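Side-chain contacts in uncharacterized protein (Shigella flexneri 5a str. M90T, PDB 5EUR), which is of unknown function and contains a domain whose role is likewise unassigned: residues 35-38 with 39-43; 47-50 with 51-55; 67-70 with 71-75; 78-81 with 82-85; 84-87 with 88-91. All coordinates share one frame; numbering follows the deposited sequence.

All five are local contacts, mostly i to i+3 or i+4, along a helix or at its start, so they share one backbone pattern while their side chains differ with place. Contact 1, on helix 28-43, is wholly buried and faces two neighbouring subunits; it is mostly aliphatic. Contacts 2 and 3 are partly buried, on helices 47-59 and 68-75, and combine amides, hydroxyls, aromatic rings and single waters. These three contacts touch one another, with centres about 9 to 12 Å apart. Contacts 4 and 5 lie at the surface, both on helix 79-99, and share Glu84 and Ala85; there charged and amide groups prevail, with a salt bridge in contact 5.

Contact 1 of 5, residues 35-38 with 39-43; sequences VVTT and MLNST
Val36 and Leu40 lie side by side one helical turn apart, methyl against methyl, with Val36 CG1 3.9 Å from Leu40 CD1. The valine turns CG1 anti to its own nitrogen (chi1 175°), and this carries the methyl along the helix to where the leucine branch arrives. Val35 repeats the rotamer, but its partner comes differently: the Met39 side chain runs across it at a slant, so that the sulfur, SD, sits 3.9 Å from Val35 CG1. The methionine is extended through chi2 and then bends at chi3 (63°), which swings the terminal methyl off to one side of the chain. Thr37 and Asn41 form a third pair, again side by side, in which the threonine methyl CG2 approaches the amide nitrogen ND2 at 4.0 Å. All three pairs decorate one alpha-helix, 28-43, held by i to i+4 backbone bonds such as Leu40 N to Val36 O at 2.9 Å. Its faces are covered by different neighbours: Tyr67 of the same chain lies on Val36 and Leu40, whereas Thr38 and Asn41 reach the second subunit, where Thr38 OG1 bonds to Tyr5 OH and Asn41 OD1 to Ile3 N. Toward the C-terminal part of the helix, hydroxyls turn back on the backbone. Ser42 places OG between its nitrogen and carbonyl carbon (chi1 83°) and donates to Met39 O at 2.8 Å. Thr43 OG1 does the same to Leu40 O at 2.7 Å, in the carbonyl plane and on a lone pair, and Thr43 N gives that oxygen a second bond.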
loop_
_atom_site.group_PDB
_atom_site.type_symbol
_atom_site.label_atom_id
_atom_site.label_comp_id
_atom_site.label_asym_id
_atom_site.label_seq_id
_atom_site.Cartn_x
_atom_site.Cartn_y
_atom_site.Cartn_z
ATOM N N VAL A 35 2.838 -0.524 -4.928
ATOM C CA VAL A 35 2.893 -1.520 -3.858
ATOM C C VAL A 35 4.157 -2.366 -3.957
ATOM O O VAL A 35 4.914 -2.492 -2.987
ATOM C CB VAL A 35 1.625 -2.387 -3.843
ATOM C CG1 VAL A 35 1.712 -3.376 -2.682
ATOM C CG2 VAL A 35 0.423 -1.496 -3.647
ATOM N N VAL A 36 4.405 -2.975 -5.119
ATOM C CA VAL A 36 5.540 -3.882 -5.227
ATOM C C VAL A 36 6.849 -3.130 -5.058
ATOM O O VAL A 36 7.760 -3.596 -4.370
ATOM C CB VAL A 36 5.476 -4.650 -6.562
ATOM C CG1 VAL A 36 6.726 -5.514 -6.741
ATOM C CG2 VAL A 36 4.207 -5.495 -6.599
ATOM N N THR A 37 6.963 -1.953 -5.677
ATOM C CA THR A 37 8.166 -1.149 -5.522
ATOM C C THR A 37 8.448 -0.882 -4.050
ATOM O O THR A 37 9.590 -1.005 -3.592
ATOM C CB THR A 37 7.992 0.165 -6.277
ATOM O OG1 THR A 37 7.661 -0.120 -7.650
ATOM C CG2 THR A 37 9.267 0.996 -6.205
ATOM N N THR A 38 7.405 -0.555 -3.285
ATOM C CA THR A 38 7.616 -0.240 -1.876
ATOM C C THR A 38 7.963 -1.494 -1.078
ATOM O O THR A 38 8.826 -1.448 -0.191
ATOM C CB THR A 38 6.383 0.466 -1.312
ATOM O OG1 THR A 38 6.066 1.593 -2.161
ATOM C CG2 THR A 38 6.683 0.958 0.108
ATOM N N MET A 39 7.316 -2.625 -1.386
ATOM C CA MET A 39 7.674 -3.886 -0.725
ATOM C C MET A 39 9.153 -4.193 -0.914
ATOM O O MET A 39 9.873 -4.540 0.047
ATOM C CB MET A 39 6.832 -5.042 -1.275
ATOM C CG MET A 39 5.333 -4.973 -0.903
ATOM S SD MET A 39 4.378 -6.149 -1.915
ATOM C CE MET A 39 5.075 -7.713 -1.386
ATOM N N LEU A 40 9.618 -4.083 -2.167
ATOM C CA LEU A 40 11.008 -4.402 -2.477
ATOM C C LEU A 40 11.960 -3.423 -1.799
ATOM O O LEU A 40 12.941 -3.839 -1.181
ATOM C CB LEU A 40 11.223 -4.415 -3.991
ATOM C CG LEU A 40 10.526 -5.561 -4.726
ATOM C CD1 LEU A 40 10.584 -5.301 -6.235
ATOM C CD2 LEU A 40 11.195 -6.916 -4.389
ATOM N N ASN A 41 11.690 -2.115 -1.907
ATOM C CA ASN A 41 12.540 -1.136 -1.223
ATOM C C ASN A 41 12.620 -1.417 0.273
ATOM O O ASN A 41 13.683 -1.266 0.892
ATOM C CB ASN A 41 12.016 0.286 -1.466
ATOM C CG ASN A 41 12.483 0.854 -2.796
ATOM O OD1 ASN A 41 13.464 0.382 -3.350
ATOM N ND2 ASN A 41 11.803 1.888 -3.290
ATOM N N SER A 42 11.502 -1.808 0.876
ATOM C CA SER A 42 11.498 -2.075 2.309
ATOM C C SER A 42 12.306 -3.315 2.669
ATOM O O SER A 42 12.676 -3.474 3.843
ATOM C CB SER A 42 10.058 -2.193 2.811
ATOM O OG SER A 42 9.542 -3.491 2.587
ATOM N N THR A 43 12.602 -4.195 1.701
ATOM C CA THR A 43 13.524 -5.286 2.041
ATOM C C THR A 43 14.976 -4.831 2.188
ATOM O O THR A 43 15.780 -5.578 2.754
ATOM C CB THR A 43 13.486 -6.427 1.006
ATOM O OG1 THR A 43 14.151 -6.028 -0.204
ATOM C CG2 THR A 43 12.056 -6.845 0.710
#

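Contact 2 of 5, residues 47-50 with 51-55; sequences MANS and NRILN
The carboxamide of Asn51 lies beside the side chain of Met47, the two pointing the same way, with amide nitrogen ND2 3.7 Å from Met47 CG. The group also stands close to the Met47 carbonyl: Asn51 CG is 3.1 Å from Met47 O, a contact without a side-chain hydrogen bond. Asn51 OD1 instead accepts from a water at 2.7 Å, and the same water takes the proton of Ser50 OG at 2.6 Å, so a single molecule joins neighbouring side chains. The second amide, Asn49, meets Ile53 aslant, its OD1 4.1 Å from Ile53 CD1; this buried oxygen has no polar partner in the model, while ND2 bonds to Ser2. Both pairs are i, i+4 neighbours in helix 47-59, which packs against helices 28-43 and 68-75: Ser50 touches Leu40 and Tyr70, and Leu54 touches Trp74. Ser50 turns OG to lie between its own nitrogen and carbonyl carbon (chi1 58°), from where it meets the water. On another side of the helix, Arg52 bends at chi3 (53°), and NH2 at its far end bonds to Tyr5 O.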
loop_
_atom_site.group_PDB
_atom_site.type_symbol
_atom_site.label_atom_id
_atom_site.label_comp_id
_atom_site.label_asym_id
_atom_site.label_seq_id
_atom_site.Cartn_x
_atom_site.Cartn_y
_atom_site.Cartn_z
ATOM N N MET A 47 18.305 -9.874 -0.125
ATOM C CA MET A 47 18.108 -10.426 -1.465
ATOM C C MET A 47 17.276 -11.702 -1.447
ATOM O O MET A 47 16.556 -11.985 -2.411
ATOM C CB MET A 47 19.489 -10.673 -2.085
ATOM C CG MET A 47 19.507 -11.313 -3.451
ATOM S SD MET A 47 21.232 -11.537 -3.962
ATOM C CE MET A 47 21.797 -12.695 -2.731
ATOM N N ALA A 48 17.359 -12.493 -0.376
ATOM C CA ALA A 48 16.523 -13.685 -0.283
ATOM C C ALA A 48 15.045 -13.309 -0.254
ATOM O O ALA A 48 14.214 -13.928 -0.940
ATOM C CB ALA A 48 16.905 -14.495 0.955
ATOM N N ASN A 49 14.706 -12.272 0.513
ATOM C CA ASN A 49 13.316 -11.840 0.603
ATOM C C ASN A 49 12.848 -11.237 -0.713
ATOM O O ASN A 49 11.740 -11.539 -1.187
ATOM C CB ASN A 49 13.144 -10.828 1.745
ATOM C CG ASN A 49 11.690 -10.619 2.129
ATOM O OD1 ASN A 49 10.794 -11.294 1.620
ATOM N ND2 ASN A 49 11.444 -9.675 3.040
ATOM N N SER A 50 13.671 -10.372 -1.314
ATOM C CA SER A 50 13.237 -9.766 -2.572
ATOM C C SER A 50 13.122 -10.818 -3.670
ATOM O O SER A 50 12.239 -10.727 -4.531
ATOM C CB SER A 50 14.162 -8.612 -2.987
ATOM O OG SER A 50 15.525 -8.984 -3.137
ATOM N N ASN A 51 13.975 -11.844 -3.634
ATOM C CA ASN A 51 13.829 -12.927 -4.599
ATOM C C ASN A 51 12.502 -13.641 -4.426
ATOM O O ASN A 51 11.845 -13.965 -5.422
ATOM C CB ASN A 51 14.981 -13.924 -4.475
ATOM C CG ASN A 51 16.261 -13.417 -5.090
ATOM O OD1 ASN A 51 16.263 -12.483 -5.891
ATOM N ND2 ASN A 51 17.375 -14.036 -4.711
ATOM N N ARG A 52 12.092 -13.906 -3.170
ATOM C CA ARG A 52 10.782 -14.514 -2.934
ATOM C C ARG A 52 9.656 -13.662 -3.515
ATOM O O ARG A 52 8.765 -14.161 -4.227
ATOM C CB ARG A 52 10.551 -14.720 -1.432
ATOM C CG ARG A 52 11.254 -15.917 -0.808
ATOM C CD ARG A 52 10.955 -15.988 0.707
ATOM N NE ARG A 52 9.516 -15.955 0.987
ATOM C CZ ARG A 52 8.746 -17.029 1.152
ATOM N NH1 ARG A 52 9.267 -18.245 1.083
ATOM N NH2 ARG A 52 7.448 -16.886 1.396
ATOM N N ILE A 53 9.659 -12.368 -3.180
ATOM C CA ILE A 53 8.627 -11.472 -3.695
ATOM C C ILE A 53 8.558 -11.557 -5.214
ATOM O O ILE A 53 7.479 -11.707 -5.800
ATOM C CB ILE A 53 8.899 -10.030 -3.239
ATOM C CG1 ILE A 53 8.713 -9.910 -1.723
ATOM C CG2 ILE A 53 7.972 -9.076 -3.956
ATOM C CD1 ILE A 53 9.360 -8.639 -1.153
ATOM N N LEU A 54 9.714 -11.452 -5.875
ATOM C CA LEU A 54 9.712 -11.385 -7.336
ATOM C C LEU A 54 9.348 -12.726 -7.962
ATOM O O LEU A 54 8.775 -12.754 -9.053
ATOM C CB LEU A 54 11.055 -10.861 -7.843
ATOM C CG LEU A 54 11.205 -9.350 -7.575
ATOM C CD1 LEU A 54 12.597 -8.850 -7.917
ATOM C CD2 LEU A 54 10.155 -8.564 -8.372
ATOM N N ASN A 55 9.655 -13.837 -7.298
ATOM C CA ASN A 55 9.145 -15.108 -7.798
ATOM C C ASN A 55 7.619 -15.133 -7.757
ATOM O O ASN A 55 6.981 -15.629 -8.688
ATOM C CB ASN A 55 9.747 -16.275 -7.016
ATOM C CG ASN A 55 11.132 -16.666 -7.522
ATOM O OD1 ASN A 55 11.425 -16.581 -8.722
ATOM N ND2 ASN A 55 11.977 -17.129 -6.616
HETATM O O HOH W 1 15.699 -9.830 -5.584
#

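Contact 3 of 5, residues 67-70 with 71-75; sequences YGKY and SRWWA
With chi1 near -63° in both residues, Tyr70 and Trp73 swing their rings to the same side of the helix. They lie side by side, Tyr70 CD1 3.8 Å from Trp73 CZ3, with ring planes at 80° in an oblique meeting. The same indole places one face over a backbone oxygen: Lys69 O lies 3.1 Å from Trp73 CG, offset toward the rim. Beyond CG the Lys69 chain is fully extended and runs alongside the indole. Arg72 bends at chi3 (-81°) and folds its guanidinium back over the start of the helix, where Gly68 C and Lys69 N lie against one face; Arg72 NH2 is 3.6 Å from Lys69 N. A water accepts from Lys69 N and, weakly, from that NH2. At the edge of the Tyr67 ring stands Ser71 OG, which accepts from Tyr67 N at 2.8 Å; it has a further partner in Ala64 O. Ser71 N in turn bonds to Tyr67 O at 3.1 Å, approaching from above the carbonyl plane. Tyr67 OH bonds to Thr32 O and Tyr70 OH to Gly44 O, fixing the outer ends of both rings. The reciprocal bonding of Tyr67 with Ser71 thus belongs to the first turn of a short helix, 68-75; Tyr67, just before it, and Tyr70 pack on helices 28-43 and 47-59, and Trp74 on the latter.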
loop_
_atom_site.group_PDB
_atom_site.type_symbol
_atom_site.label_atom_id
_atom_site.label_comp_id
_atom_site.label_asym_id
_atom_site.label_seq_id
_atom_site.Cartn_x
_atom_site.Cartn_y
_atom_site.Cartn_z
ATOM N N TYR A 67 12.088 -3.878 -11.731
ATOM C CA TYR A 67 12.450 -3.391 -10.398
ATOM C C TYR A 67 13.960 -3.310 -10.204
ATOM O O TYR A 67 14.496 -3.731 -9.170
ATOM C CB TYR A 67 11.789 -4.253 -9.332
ATOM C CG TYR A 67 10.292 -4.232 -9.506
ATOM C CD1 TYR A 67 9.537 -3.166 -9.024
ATOM C CD2 TYR A 67 9.635 -5.246 -10.193
ATOM C CE1 TYR A 67 8.168 -3.116 -9.213
ATOM C CE2 TYR A 67 8.266 -5.210 -10.379
ATOM C CZ TYR A 67 7.540 -4.147 -9.885
ATOM O OH TYR A 67 6.180 -4.121 -10.078
ATOM N N GLY A 68 14.657 -2.783 -11.215
ATOM C CA GLY A 68 16.050 -2.394 -11.056
ATOM C C GLY A 68 16.932 -3.461 -10.436
ATOM O O GLY A 68 16.949 -4.625 -10.858
ATOM N N LYS A 69 17.700 -3.056 -9.423
ATOM C CA LYS A 69 18.657 -3.966 -8.810
ATOM C C LYS A 69 17.982 -5.223 -8.273
ATOM O O LYS A 69 18.551 -6.320 -8.347
ATOM C CB LYS A 69 19.435 -3.241 -7.703
ATOM C CG LYS A 69 18.614 -2.912 -6.464
ATOM C CD LYS A 69 19.449 -2.196 -5.411
ATOM C CE LYS A 69 18.567 -1.740 -4.255
ATOM N NZ LYS A 69 19.324 -1.004 -3.188
ATOM N N TYR A 70 16.766 -5.094 -7.730
ATOM C CA TYR A 70 16.071 -6.273 -7.234
ATOM C C TYR A 70 15.788 -7.238 -8.375
ATOM O O TYR A 70 15.936 -8.455 -8.215
ATOM C CB TYR A 70 14.769 -5.870 -6.527
ATOM C CG TYR A 70 15.033 -5.007 -5.310
ATOM C CD1 TYR A 70 15.601 -5.549 -4.161
ATOM C CD2 TYR A 70 14.719 -3.657 -5.303
ATOM C CE1 TYR A 70 15.861 -4.763 -3.042
ATOM C CE2 TYR A 70 14.965 -2.876 -4.190
ATOM C CZ TYR A 70 15.539 -3.425 -3.071
ATOM O OH TYR A 70 15.791 -2.618 -1.977
ATOM N N SER A 71 15.389 -6.702 -9.536
ATOM C CA SER A 71 15.165 -7.571 -10.697
ATOM C C SER A 71 16.454 -8.218 -11.196
ATOM O O SER A 71 16.449 -9.389 -11.592
ATOM C CB SER A 71 14.513 -6.789 -11.824
ATOM O OG SER A 71 13.185 -6.442 -11.475
ATOM N N ARG A 72 17.554 -7.471 -11.227
ATOM C CA ARG A 72 18.797 -8.061 -11.718
ATOM C C ARG A 72 19.283 -9.165 -10.783
ATOM O O ARG A 72 19.679 -10.252 -11.242
ATOM C CB ARG A 72 19.843 -6.961 -11.918
ATOM C CG ARG A 72 19.354 -5.884 -12.892
ATOM C CD ARG A 72 20.443 -4.928 -13.372
ATOM N NE ARG A 72 20.733 -3.870 -12.407
ATOM C CZ ARG A 72 20.096 -2.702 -12.362
ATOM N NH1 ARG A 72 19.124 -2.433 -13.228
ATOM N NH2 ARG A 72 20.430 -1.803 -11.444
ATOM N N TRP A 73 19.214 -8.918 -9.464
ATOM C CA TRP A 73 19.472 -9.972 -8.488
ATOM C C TRP A 73 18.596 -11.190 -8.745
ATOM O O TRP A 73 19.089 -12.321 -8.779
ATOM C CB TRP A 73 19.222 -9.480 -7.056
ATOM C CG TRP A 73 20.071 -8.371 -6.549
ATOM C CD1 TRP A 73 21.219 -7.882 -7.101
ATOM C CD2 TRP A 73 19.875 -7.650 -5.319
ATOM N NE1 TRP A 73 21.733 -6.878 -6.304
ATOM C CE2 TRP A 73 20.924 -6.718 -5.209
ATOM C CE3 TRP A 73 18.898 -7.692 -4.316
ATOM C CZ2 TRP A 73 21.029 -5.831 -4.129
ATOM C CZ3 TRP A 73 19.009 -6.822 -3.231
ATOM C CH2 TRP A 73 20.064 -5.896 -3.157
ATOM N N TRP A 74 17.285 -10.976 -8.921
ATOM C CA TRP A 74 16.368 -12.102 -9.086
ATOM C C TRP A 74 16.684 -12.890 -10.353
ATOM O O TRP A 74 16.650 -14.124 -10.346
ATOM C CB TRP A 74 14.922 -11.585 -9.109
ATOM C CG TRP A 74 13.897 -12.565 -9.593
ATOM C CD1 TRP A 74 13.337 -13.609 -8.897
ATOM C CD2 TRP A 74 13.312 -12.595 -10.899
ATOM N NE1 TRP A 74 12.420 -14.263 -9.692
ATOM C CE2 TRP A 74 12.399 -13.666 -10.927
ATOM C CE3 TRP A 74 13.469 -11.806 -12.046
ATOM C CZ2 TRP A 74 11.645 -13.982 -12.074
ATOM C CZ3 TRP A 74 12.721 -12.119 -13.183
ATOM C CH2 TRP A 74 11.814 -13.192 -13.178
ATOM N N ALA A 75 17.010 -12.188 -11.435
ATOM C CA ALA A 75 17.257 -12.826 -12.727
ATOM C C ALA A 75 18.519 -13.669 -12.706
ATOM O O ALA A 75 18.642 -14.617 -13.496
ATOM C CB ALA A 75 17.354 -11.774 -13.829
HETATM O O HOH W 2 18.492 -0.170 -9.327
#

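Contact 4 of 5, residues 78-81 with 82-85; sequences NAQE and RQEA
The N-terminal turn of helix 79-99 begins with an asparagine N-cap, and Arg82 folds back over this turn. Asn78 stands just before the helix, and its OD1 accepts from Gln80 N at 3.1 Å; the donor lies well above the amide plane, and the N-H...O angle is a modest 140°. The main-chain oxygen of Asn78 is used as well, taking Arg82 N at 3.0 Å. From there the arginine bends at chi3 (-77°), bringing its guanidinium back along the helix so that Ala79 CA lies over one face. Arg82 NH2 is 3.6 Å from that alpha carbon and 3.8 Å from the methyl, Ala79 CB. The polar end is directed to the residue before the cap, where NH2 bonds to Ser77 O. One turn on, Gln80 and Glu84 cross at a slant with amide and carboxylate planes 45° apart. Bends at chi2 in both chains bring Gln80 NE2 to 3.1 Å from Glu84 OE2. Gln80 NE2 also lies beside the glutamate stem, 3.8 Å from Glu84 CG. On the inward side Ala85 packs against Asn55 and His58 of helix 47-59, and Arg82 touches Asn55 too. Asn78 OD1 therefore serves one of the amides that begin the helix, while Arg82 ties the preceding loop to its first turn. Glu81 adds negative charge near this N-terminal end, a placement that would be expected to interact favourably with the helix dipole.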
loop_
_atom_site.group_PDB
_atom_site.type_symbol
_atom_site.label_atom_id
_atom_site.label_comp_id
_atom_site.label_asym_id
_atom_site.label_seq_id
_atom_site.Cartn_x
_atom_site.Cartn_y
_atom_site.Cartn_z
ATOM N N ASN A 78 18.630 -18.124 -7.744
ATOM C CA ASN A 78 18.405 -19.571 -7.759
ATOM C C ASN A 78 17.528 -20.007 -8.927
ATOM O O ASN A 78 16.331 -19.687 -8.994
ATOM C CB ASN A 78 17.776 -20.038 -6.439
ATOM C CG ASN A 78 17.371 -21.516 -6.457
ATOM O OD1 ASN A 78 17.956 -22.322 -7.174
ATOM N ND2 ASN A 78 16.376 -21.869 -5.650
ATOM N N ALA A 79 18.137 -20.773 -9.835
ATOM C CA ALA A 79 17.453 -21.154 -11.063
ATOM C C ALA A 79 16.255 -22.051 -10.786
ATOM O O ALA A 79 15.229 -21.938 -11.460
ATOM C CB ALA A 79 18.430 -21.836 -12.024
ATOM N N GLN A 80 16.359 -22.961 -9.811
ATOM C CA GLN A 80 15.249 -23.885 -9.582
ATOM C C GLN A 80 14.037 -23.182 -8.978
ATOM O O GLN A 80 12.894 -23.472 -9.357
ATOM C CB GLN A 80 15.674 -25.052 -8.695
ATOM C CG GLN A 80 14.640 -26.170 -8.705
ATOM C CD GLN A 80 14.107 -26.461 -10.106
ATOM O OE1 GLN A 80 14.874 -26.774 -11.022
ATOM N NE2 GLN A 80 12.793 -26.322 -10.288
ATOM N N GLU A 81 14.252 -22.276 -8.021
ATOM C CA GLU A 81 13.107 -21.540 -7.497
ATOM C C GLU A 81 12.505 -20.648 -8.574
ATOM O O GLU A 81 11.270 -20.549 -8.684
ATOM C CB GLU A 81 13.495 -20.720 -6.268
ATOM C CG GLU A 81 13.023 -21.335 -4.956
ATOM C CD GLU A 81 11.508 -21.454 -4.874
ATOM O OE1 GLU A 81 10.803 -20.683 -5.557
ATOM O OE2 GLU A 81 11.019 -22.329 -4.130
ATOM N N ARG A 82 13.359 -20.015 -9.394
ATOM C CA ARG A 82 12.835 -19.247 -10.521
ATOM C C ARG A 82 12.034 -20.139 -11.456
ATOM O O ARG A 82 11.022 -19.714 -12.015
ATOM C CB ARG A 82 13.955 -18.561 -11.303
ATOM C CG ARG A 82 14.420 -17.224 -10.763
ATOM C CD ARG A 82 15.311 -16.505 -11.769
ATOM N NE ARG A 82 16.667 -17.054 -11.826
ATOM C CZ ARG A 82 17.186 -17.676 -12.879
ATOM N NH1 ARG A 82 16.469 -17.829 -13.984
ATOM N NH2 ARG A 82 18.429 -18.137 -12.833
ATOM N N GLN A 83 12.478 -21.382 -11.644
ATOM C CA GLN A 83 11.770 -22.279 -12.554
ATOM C C GLN A 83 10.424 -22.706 -11.986
ATOM O O GLN A 83 9.452 -22.852 -12.733
ATOM C CB GLN A 83 12.641 -23.496 -12.871
ATOM C CG GLN A 83 11.959 -24.538 -13.750
ATOM C CD GLN A 83 11.489 -23.992 -15.086
ATOM O OE1 GLN A 83 11.999 -22.987 -15.585
ATOM N NE2 GLN A 83 10.507 -24.666 -15.681
ATOM N N GLU A 84 10.339 -22.905 -10.671
ATOM C CA GLU A 84 9.040 -23.182 -10.064
ATOM C C GLU A 84 8.096 -22.005 -10.273
ATOM O O GLU A 84 6.908 -22.189 -10.578
ATOM C CB GLU A 84 9.208 -23.498 -8.578
ATOM C CG GLU A 84 9.894 -24.839 -8.314
ATOM C CD GLU A 84 9.176 -26.004 -8.966
ATOM O OE1 GLU A 84 7.933 -26.089 -8.842
ATOM O OE2 GLU A 84 9.852 -26.828 -9.622
ATOM N N ALA A 85 8.629 -20.783 -10.150
ATOM C CA ALA A 85 7.827 -19.605 -10.470
ATOM C C ALA A 85 7.384 -19.611 -11.929
ATOM O O ALA A 85 6.249 -19.245 -12.241
ATOM C CB ALA A 85 8.616 -18.334 -10.156
#

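Contact 5 of 5, residues 84-87 with 88-91; sequences EAER and RRKE
Glu86 is gripped at both carboxylate oxygens: OE2 by Lys90 NZ in a 2.8 Å salt bridge, and OE1 by His58 NE2 of helix 47-59. The lysine comes to the anti lone pair of OE2, the one turned away from the other oxygen. Glu86 carries CG anti to its nitrogen (chi1 176°) and then bends at chi2, bringing the carboxylate round toward the next turn. Lys90 is extended as far as CE and turns there (chi4 87°), so NZ of Lys90 crosses to the glutamate and also lies 3.3 Å from Glu86 CG. Glu86 OE1, besides its bond to His58, stands near the aliphatic stem of Arg89, 3.9 Å from Arg89 CD, while its distance to Arg89 NE is a longer 4.7 Å. Arg89 itself is stretched out from CG to NE and gives NH1 to the carbonyls of Leu62 and His58. Arg88 goes another way: its CG lies 3.3 Å from Glu84 O, and after a bend at chi3 its NH1 forms a salt bridge with Asp56. Glu91 CG lies 3.3 Å from Arg87 O. The lysine, with Arg89 not far off, would be expected to favour the ionised carboxylate of Glu86. The Glu86-Lys90 pair is a classic i, i+4 salt bridge of an amphipathic alpha-helix, here helix 79-99, whose inner side is joined to helix 47-59 through His58 and Asp56.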
loop_
_atom_site.group_PDB
_atom_site.type_symbol
_atom_site.label_atom_id
_atom_site.label_comp_id
_atom_site.label_asym_id
_atom_site.label_seq_id
_atom_site.Cartn_x
_atom_site.Cartn_y
_atom_site.Cartn_z
ATOM N N GLU A 84 10.339 -22.905 -10.671
ATOM C CA GLU A 84 9.040 -23.182 -10.064
ATOM C C GLU A 84 8.096 -22.005 -10.273
ATOM O O GLU A 84 6.908 -22.189 -10.578
ATOM C CB GLU A 84 9.208 -23.498 -8.578
ATOM C CG GLU A 84 9.894 -24.839 -8.314
ATOM C CD GLU A 84 9.176 -26.004 -8.966
ATOM O OE1 GLU A 84 7.933 -26.089 -8.842
ATOM O OE2 GLU A 84 9.852 -26.828 -9.622
ATOM N N ALA A 85 8.629 -20.783 -10.150
ATOM C CA ALA A 85 7.827 -19.605 -10.470
ATOM C C ALA A 85 7.384 -19.611 -11.929
ATOM O O ALA A 85 6.249 -19.245 -12.241
ATOM C CB ALA A 85 8.616 -18.334 -10.156
ATOM N N GLU A 86 8.272 -20.014 -12.838
ATOM C CA GLU A 86 7.925 -20.055 -14.257
ATOM C C GLU A 86 6.823 -21.077 -14.535
ATOM O O GLU A 86 5.916 -20.818 -15.331
ATOM C CB GLU A 86 9.172 -20.355 -15.092
ATOM C CG GLU A 86 8.900 -20.510 -16.585
ATOM C CD GLU A 86 8.547 -19.208 -17.302
ATOM O OE1 GLU A 86 8.835 -18.115 -16.769
ATOM O OE2 GLU A 86 7.978 -19.277 -18.419
ATOM N N ARG A 87 6.872 -22.238 -13.881
ATOM C CA ARG A 87 5.796 -23.217 -14.032
ATOM C C ARG A 87 4.461 -22.630 -13.604
ATOM O O ARG A 87 3.445 -22.777 -14.303
ATOM C CB ARG A 87 6.107 -24.463 -13.208
ATOM C CG ARG A 87 7.124 -25.371 -13.856
ATOM C CD ARG A 87 7.546 -26.488 -12.923
ATOM N NE ARG A 87 6.456 -27.413 -12.614
ATOM C CZ ARG A 87 6.192 -28.522 -13.303
ATOM N NH1 ARG A 87 6.928 -28.846 -14.354
ATOM N NH2 ARG A 87 5.188 -29.309 -12.942
ATOM N N ARG A 88 4.450 -21.946 -12.450
ATOM C CA ARG A 88 3.222 -21.304 -11.985
ATOM C C ARG A 88 2.752 -20.233 -12.971
ATOM O O ARG A 88 1.551 -20.111 -13.240
ATOM C CB ARG A 88 3.472 -20.722 -10.588
ATOM C CG ARG A 88 3.794 -21.810 -9.544
ATOM C CD ARG A 88 4.146 -21.273 -8.149
ATOM N NE ARG A 88 3.259 -20.236 -7.638
ATOM C CZ ARG A 88 3.671 -19.187 -6.930
ATOM N NH1 ARG A 88 4.962 -19.026 -6.653
ATOM N NH2 ARG A 88 2.790 -18.297 -6.500
ATOM N N ARG A 89 3.696 -19.480 -13.552
ATOM C CA ARG A 89 3.361 -18.452 -14.530
ATOM C C ARG A 89 2.713 -19.055 -15.767
ATOM O O ARG A 89 1.718 -18.525 -16.271
ATOM C CB ARG A 89 4.616 -17.669 -14.921
ATOM C CG ARG A 89 4.382 -16.519 -15.890
ATOM C CD ARG A 89 5.717 -15.891 -16.274
ATOM N NE ARG A 89 5.605 -14.771 -17.208
ATOM C CZ ARG A 89 5.400 -13.502 -16.848
ATOM N NH1 ARG A 89 5.272 -13.177 -15.561
ATOM N NH2 ARG A 89 5.326 -12.556 -17.780
ATOM N N LYS A 90 3.263 -20.161 -16.277
ATOM C CA LYS A 90 2.663 -20.794 -17.449
ATOM C C LYS A 90 1.261 -21.294 -17.133
ATOM O O LYS A 90 0.355 -21.207 -17.978
ATOM C CB LYS A 90 3.551 -21.937 -17.947
ATOM C CG LYS A 90 4.812 -21.479 -18.676
ATOM C CD LYS A 90 5.634 -22.669 -19.157
ATOM C CE LYS A 90 6.692 -22.246 -20.161
ATOM N NZ LYS A 90 7.962 -21.818 -19.513
ATOM N N GLU A 91 1.049 -21.801 -15.915
ATOM C CA GLU A 91 -0.304 -22.191 -15.524
ATOM C C GLU A 91 -1.236 -20.983 -15.499
ATOM O O GLU A 91 -2.393 -21.066 -15.938
ATOM C CB GLU A 91 -0.285 -22.882 -14.163
ATOM C CG GLU A 91 0.437 -24.219 -14.142
ATOM C CD GLU A 91 0.665 -24.732 -12.730
ATOM O OE1 GLU A 91 0.220 -24.067 -11.770
ATOM O OE2 GLU A 91 1.290 -25.804 -12.581
#